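Local coordinates for CutA1 (PDB 3AHP), which is a trimeric CutA1 protein, probably involved in tolerance of divalent metal ions, at residues L31-S43 / S54-D67. Numbering follows the deposited sequence.
Sequences LAACVQIGQAVES and SHEVPMQIKCMTTD
Glu-56 OE2 accepts a hydrogen bond from Ser-43 OG at 2.9 Å and a weak one from Thr-12 OG1 on strand 6-13. It sits in the antiparallel sheet of the ferredoxin-like CutA1 fold, where the long strand 54-64 pairs first with 41-43, then, after a one-residue shift in register, with 34-38. The serine hydroxyl comes in from above the carboxylate plane, 40° out of it. Ser-43 OG lies anti to its carbonyl carbon (chi1 -70°), turned toward the carboxylate, while the Glu-56 chain is extended beyond CG. Cut back to an alanine, this position would lose the carboxylate, and the Ser-43 and Thr-12 hydroxyls are likely to be left without the acceptor they share.

Val-41 N bonds straight to Glu-56 O at 2.9 Å on one side of the shift; on the other, Gln-36 and Gln-60 exchange two backbone bonds. Beside the break, Val-41 CG1 touches Pro-58 CG at 3.8 Å.

Val-35 and Ile-61 run alongside each other on the face packed by helix 16-28, where Val-35 and Ile-37 both touch alanines. The other face carries Gln-36 and Gln-60, their amide planes 37° apart. Next to them the bent Lys-62 chain brings CE to 4.1 Å from Cys-34 SG, while its NZ forms a salt bridge with Glu-85 of the second subunit. Strand 34-38 pairs with a strand of that subunit, and 42-43 with one of the third, continuing the sheet through the trimer. At the far end, Glu-42 CG sits over one face of the His-55 ring, a CH-pi contact 4.2 Å from CG to the ring centroid.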
loop_
_atom_site.group_PDB
_atom_site.type_symbol
_atom_site.label_atom_id
_atom_site.label_comp_id
_atom_site.label_asym_id
_atom_site.label_seq_id
_atom_site.Cartn_x
_atom_site.Cartn_y
_atom_site.Cartn_z
ATOM N N LEU B 31 10.869 17.601 0.862
ATOM C CA LEU B 31 9.890 17.217 1.863
ATOM C C LEU B 31 9.694 15.704 1.917
ATOM O O LEU B 31 9.497 15.114 2.976
ATOM C CB LEU B 31 8.586 17.959 1.627
ATOM C CG LEU B 31 8.771 19.433 1.995
ATOM C CD1 LEU B 31 7.699 20.328 1.404
ATOM C CD2 LEU B 31 8.875 19.616 3.519
ATOM N N ALA B 32 9.866 15.069 0.773
ATOM C CA ALA B 32 9.799 13.639 0.690
ATOM C C ALA B 32 11.099 13.203 0.056
ATOM O O ALA B 32 11.514 13.772 -0.958
ATOM C CB ALA B 32 8.615 13.213 -0.180
ATOM N N ALA B 33 11.723 12.179 0.642
ATOM C CA ALA B 33 12.952 11.619 0.094
ATOM C C ALA B 33 12.634 10.966 -1.224
ATOM O O ALA B 33 13.398 11.100 -2.186
ATOM C CB ALA B 33 13.571 10.611 1.051
ATOM N N CYS B 34 11.477 10.303 -1.271
ATOM C CA CYS B 34 11.077 9.530 -2.439
ATOM C C CYS B 34 9.570 9.451 -2.623
ATOM O O CYS B 34 8.807 9.285 -1.652
ATOM C CB CYS B 34 11.634 8.115 -2.382
ATOM S SG CYS B 34 10.985 7.070 -3.703
ATOM N N VAL B 35 9.172 9.480 -3.895
ATOM C CA VAL B 35 7.777 9.413 -4.276
ATOM C C VAL B 35 7.563 8.443 -5.430
ATOM O O VAL B 35 8.255 8.491 -6.447
ATOM C CB VAL B 35 7.207 10.811 -4.651
ATOM C CG1 VAL B 35 5.800 10.678 -5.209
ATOM C CG2 VAL B 35 7.211 11.732 -3.452
ATOM N N GLN B 36 6.538 7.615 -5.296
ATOM C CA GLN B 36 6.270 6.548 -6.253
ATOM C C GLN B 36 4.948 6.828 -6.941
ATOM O O GLN B 36 3.939 7.072 -6.290
ATOM C CB GLN B 36 6.219 5.209 -5.510
ATOM C CG GLN B 36 6.077 3.962 -6.373
ATOM C CD GLN B 36 5.874 2.695 -5.530
ATOM O OE1 GLN B 36 6.771 2.270 -4.801
ATOM N NE2 GLN B 36 4.666 2.136 -5.578
ATOM N N ILE B 37 4.985 6.879 -8.262
ATOM C CA ILE B 37 3.788 7.026 -9.054
ATOM C C ILE B 37 3.523 5.727 -9.775
ATOM O O ILE B 37 4.298 5.328 -10.642
ATOM C CB ILE B 37 3.961 8.113 -10.129
ATOM C CG1 ILE B 37 4.400 9.446 -9.509
ATOM C CG2 ILE B 37 2.696 8.227 -10.988
ATOM C CD1 ILE B 37 4.850 10.492 -10.558
ATOM N N GLY B 38 2.423 5.071 -9.430
ATOM C CA GLY B 38 2.015 3.854 -10.125
ATOM C C GLY B 38 1.283 4.122 -11.427
ATOM O O GLY B 38 0.873 5.250 -11.716
ATOM N N GLN B 39 1.044 3.056 -12.176
ATOM C CA GLN B 39 0.199 3.100 -13.354
ATOM C C GLN B 39 -1.266 3.165 -12.999
ATOM O O GLN B 39 -1.636 2.880 -11.873
ATOM C CB GLN B 39 0.471 1.876 -14.200
ATOM C CG GLN B 39 1.749 2.022 -15.003
ATOM C CD GLN B 39 2.049 0.771 -15.726
ATOM O OE1 GLN B 39 2.927 -0.001 -15.315
ATOM N NE2 GLN B 39 1.201 0.451 -16.692
ATOM N N ALA B 40 -2.104 3.616 -13.894
ATOM C CA ALA B 40 -3.444 3.972 -13.538
ATOM C C ALA B 40 -4.150 2.974 -12.664
ATOM O O ALA B 40 -3.914 1.809 -12.753
ATOM C CB ALA B 40 -4.220 4.239 -14.717
ATOM N N VAL B 41 -5.023 3.472 -11.800
ATOM C CA VAL B 41 -5.936 2.675 -11.035
ATOM C C VAL B 41 -7.360 3.154 -11.246
ATOM O O VAL B 41 -7.574 4.212 -11.698
ATOM C CB VAL B 41 -5.619 2.699 -9.554
ATOM C CG1 VAL B 41 -4.335 2.114 -9.257
ATOM C CG2 VAL B 41 -5.751 4.026 -9.006
ATOM N N GLU B 42 -8.334 2.342 -10.914
ATOM C CA GLU B 42 -9.712 2.727 -11.013
ATOM C C GLU B 42 -10.290 2.996 -9.672
ATOM O O GLU B 42 -10.302 2.169 -8.836
ATOM C CB GLU B 42 -10.531 1.683 -11.746
ATOM C CG GLU B 42 -11.675 2.268 -12.551
ATOM C CD GLU B 42 -12.639 1.234 -13.059
ATOM O OE1 GLU B 42 -12.397 0.059 -12.784
ATOM O OE2 GLU B 42 -13.617 1.602 -13.726
ATOM N N SER B 43 -10.733 4.210 -9.475
ATOM C CA SER B 43 -11.320 4.593 -8.201
ATOM C C SER B 43 -12.848 4.575 -8.273
ATOM O O SER B 43 -13.447 5.230 -9.118
ATOM C CB SER B 43 -10.841 5.980 -7.771
ATOM O OG SER B 43 -9.473 5.941 -7.397
ATOM N N SER B 54 -13.500 7.055 -11.691
ATOM C CA SER B 54 -12.447 7.728 -12.420
ATOM C C SER B 54 -11.125 6.965 -12.454
ATOM O O SER B 54 -10.840 6.153 -11.569
ATOM C CB SER B 54 -12.270 9.183 -11.969
ATOM O OG SER B 54 -12.309 9.324 -10.568
ATOM N N HIS B 55 -10.383 7.154 -13.548
ATOM C CA HIS B 55 -9.043 6.627 -13.699
ATOM C C HIS B 55 -8.015 7.628 -13.164
ATOM O O HIS B 55 -8.053 8.809 -13.483
ATOM C CB HIS B 55 -8.771 6.273 -15.162
ATOM C CG HIS B 55 -9.173 4.875 -15.529
ATOM N ND1 HIS B 55 -10.305 4.591 -16.268
ATOM C CD2 HIS B 55 -8.605 3.677 -15.238
ATOM C CE1 HIS B 55 -10.402 3.282 -16.435
ATOM N NE2 HIS B 55 -9.397 2.704 -15.799
ATOM N N GLU B 56 -7.123 7.164 -12.338
ATOM C CA GLU B 56 -6.401 8.030 -11.485
ATOM C C GLU B 56 -5.037 7.516 -11.340
ATOM O O GLU B 56 -4.765 6.381 -11.532
ATOM C CB GLU B 56 -7.051 8.115 -10.131
ATOM C CG GLU B 56 -8.280 8.885 -10.156
ATOM C CD GLU B 56 -8.649 9.352 -8.855
ATOM O OE1 GLU B 56 -9.132 10.449 -8.741
ATOM O OE2 GLU B 56 -8.471 8.626 -7.932
ATOM N N VAL B 57 -4.152 8.388 -10.978
ATOM C CA VAL B 57 -2.807 7.971 -10.793
ATOM C C VAL B 57 -2.369 7.926 -9.336
ATOM O O VAL B 57 -2.378 8.905 -8.650
ATOM C CB VAL B 57 -1.920 8.793 -11.677
ATOM C CG1 VAL B 57 -1.024 9.613 -10.926
ATOM C CG2 VAL B 57 -1.177 7.947 -12.631
ATOM N N PRO B 58 -1.971 6.758 -8.877
ATOM C CA PRO B 58 -1.712 6.516 -7.474
ATOM C C PRO B 58 -0.334 6.965 -7.024
ATOM O O PRO B 58 0.560 6.896 -7.779
ATOM C CB PRO B 58 -1.859 5.022 -7.394
ATOM C CG PRO B 58 -1.500 4.570 -8.628
ATOM C CD PRO B 58 -1.906 5.511 -9.624
ATOM N N MET B 59 -0.199 7.469 -5.813
ATOM C CA MET B 59 1.112 7.908 -5.316
ATOM C C MET B 59 1.428 7.350 -3.923
ATOM O O MET B 59 0.583 7.397 -3.036
ATOM C CB MET B 59 1.194 9.434 -5.273
ATOM C CG MET B 59 1.264 10.101 -6.621
ATOM S SD MET B 59 1.541 11.877 -6.478
ATOM C CE MET B 59 3.296 11.956 -6.696
ATOM N N GLN B 60 2.650 6.860 -3.732
ATOM C CA GLN B 60 3.174 6.623 -2.391
ATOM C C GLN B 60 4.248 7.644 -2.025
ATOM O O GLN B 60 5.208 7.819 -2.758
ATOM C CB GLN B 60 3.774 5.227 -2.273
ATOM C CG GLN B 60 2.820 4.052 -2.452
ATOM C CD GLN B 60 3.556 2.715 -2.301
ATOM O OE1 GLN B 60 2.967 1.645 -2.487
ATOM N NE2 GLN B 60 4.870 2.782 -1.979
ATOM N N ILE B 61 4.093 8.295 -0.875
ATOM C CA ILE B 61 5.097 9.248 -0.382
ATOM C C ILE B 61 5.801 8.709 0.860
ATOM O O ILE B 61 5.153 8.321 1.830
ATOM C CB ILE B 61 4.484 10.627 -0.018
ATOM C CG1 ILE B 61 3.810 11.275 -1.237
ATOM C CG2 ILE B 61 5.555 11.534 0.553
ATOM C CD1 ILE B 61 2.637 12.196 -0.886
ATOM N N LYS B 62 7.126 8.696 0.844
ATOM C CA LYS B 62 7.836 8.281 2.030
ATOM C C LYS B 62 8.559 9.451 2.647
ATOM O O LYS B 62 9.288 10.175 1.960
ATOM C CB LYS B 62 8.772 7.110 1.737
ATOM C CG LYS B 62 8.032 5.854 1.296
ATOM C CD LYS B 62 8.747 5.169 0.153
ATOM C CE LYS B 62 8.133 5.502 -1.192
ATOM N NZ LYS B 62 7.403 4.310 -1.736
ATOM N N CYS B 63 8.317 9.663 3.937
ATOM C CA CYS B 63 8.691 10.902 4.581
ATOM C C CYS B 63 8.827 10.789 6.089
ATOM O O CYS B 63 8.379 9.823 6.700
ATOM C CB CYS B 63 7.660 11.973 4.250
ATOM S SG CYS B 63 6.116 11.785 5.127
ATOM N N MET B 64 9.408 11.827 6.683
ATOM C CA MET B 64 9.388 12.036 8.131
ATOM C C MET B 64 8.071 12.629 8.625
ATOM O O MET B 64 7.556 13.596 8.079
ATOM C CB MET B 64 10.528 12.965 8.519
ATOM C CG MET B 64 11.883 12.492 8.032
ATOM S SD MET B 64 12.490 11.049 8.926
ATOM C CE MET B 64 12.350 11.606 10.630
ATOM N N THR B 65 7.538 12.055 9.684
ATOM C CA THR B 65 6.289 12.532 10.236
ATOM C C THR B 65 6.403 14.020 10.472
ATOM O O THR B 65 5.430 14.762 10.493
ATOM C CB THR B 65 6.044 11.824 11.551
ATOM O OG1 THR B 65 5.879 10.431 11.283
ATOM C CG2 THR B 65 4.830 12.395 12.279
ATOM N N THR B 66 7.626 14.450 10.679
ATOM C CA THR B 66 7.878 15.818 11.076
ATOM C C THR B 66 7.583 16.803 9.922
ATOM O O THR B 66 7.000 17.855 10.128
ATOM C CB THR B 66 9.314 15.927 11.648
ATOM O OG1 THR B 66 9.306 16.808 12.757
ATOM C CG2 THR B 66 10.350 16.365 10.617
ATOM N N ASP B 67 7.869 16.382 8.695
ATOM C CA ASP B 67 7.559 17.175 7.523
ATOM C C ASP B 67 6.083 17.126 7.167
ATOM O O ASP B 67 5.661 17.805 6.239
ATOM C CB ASP B 67 8.352 16.695 6.305
ATOM C CG ASP B 67 9.829 16.591 6.562
ATOM O OD1 ASP B 67 10.445 17.577 7.016
ATOM O OD2 ASP B 67 10.395 15.540 6.207
#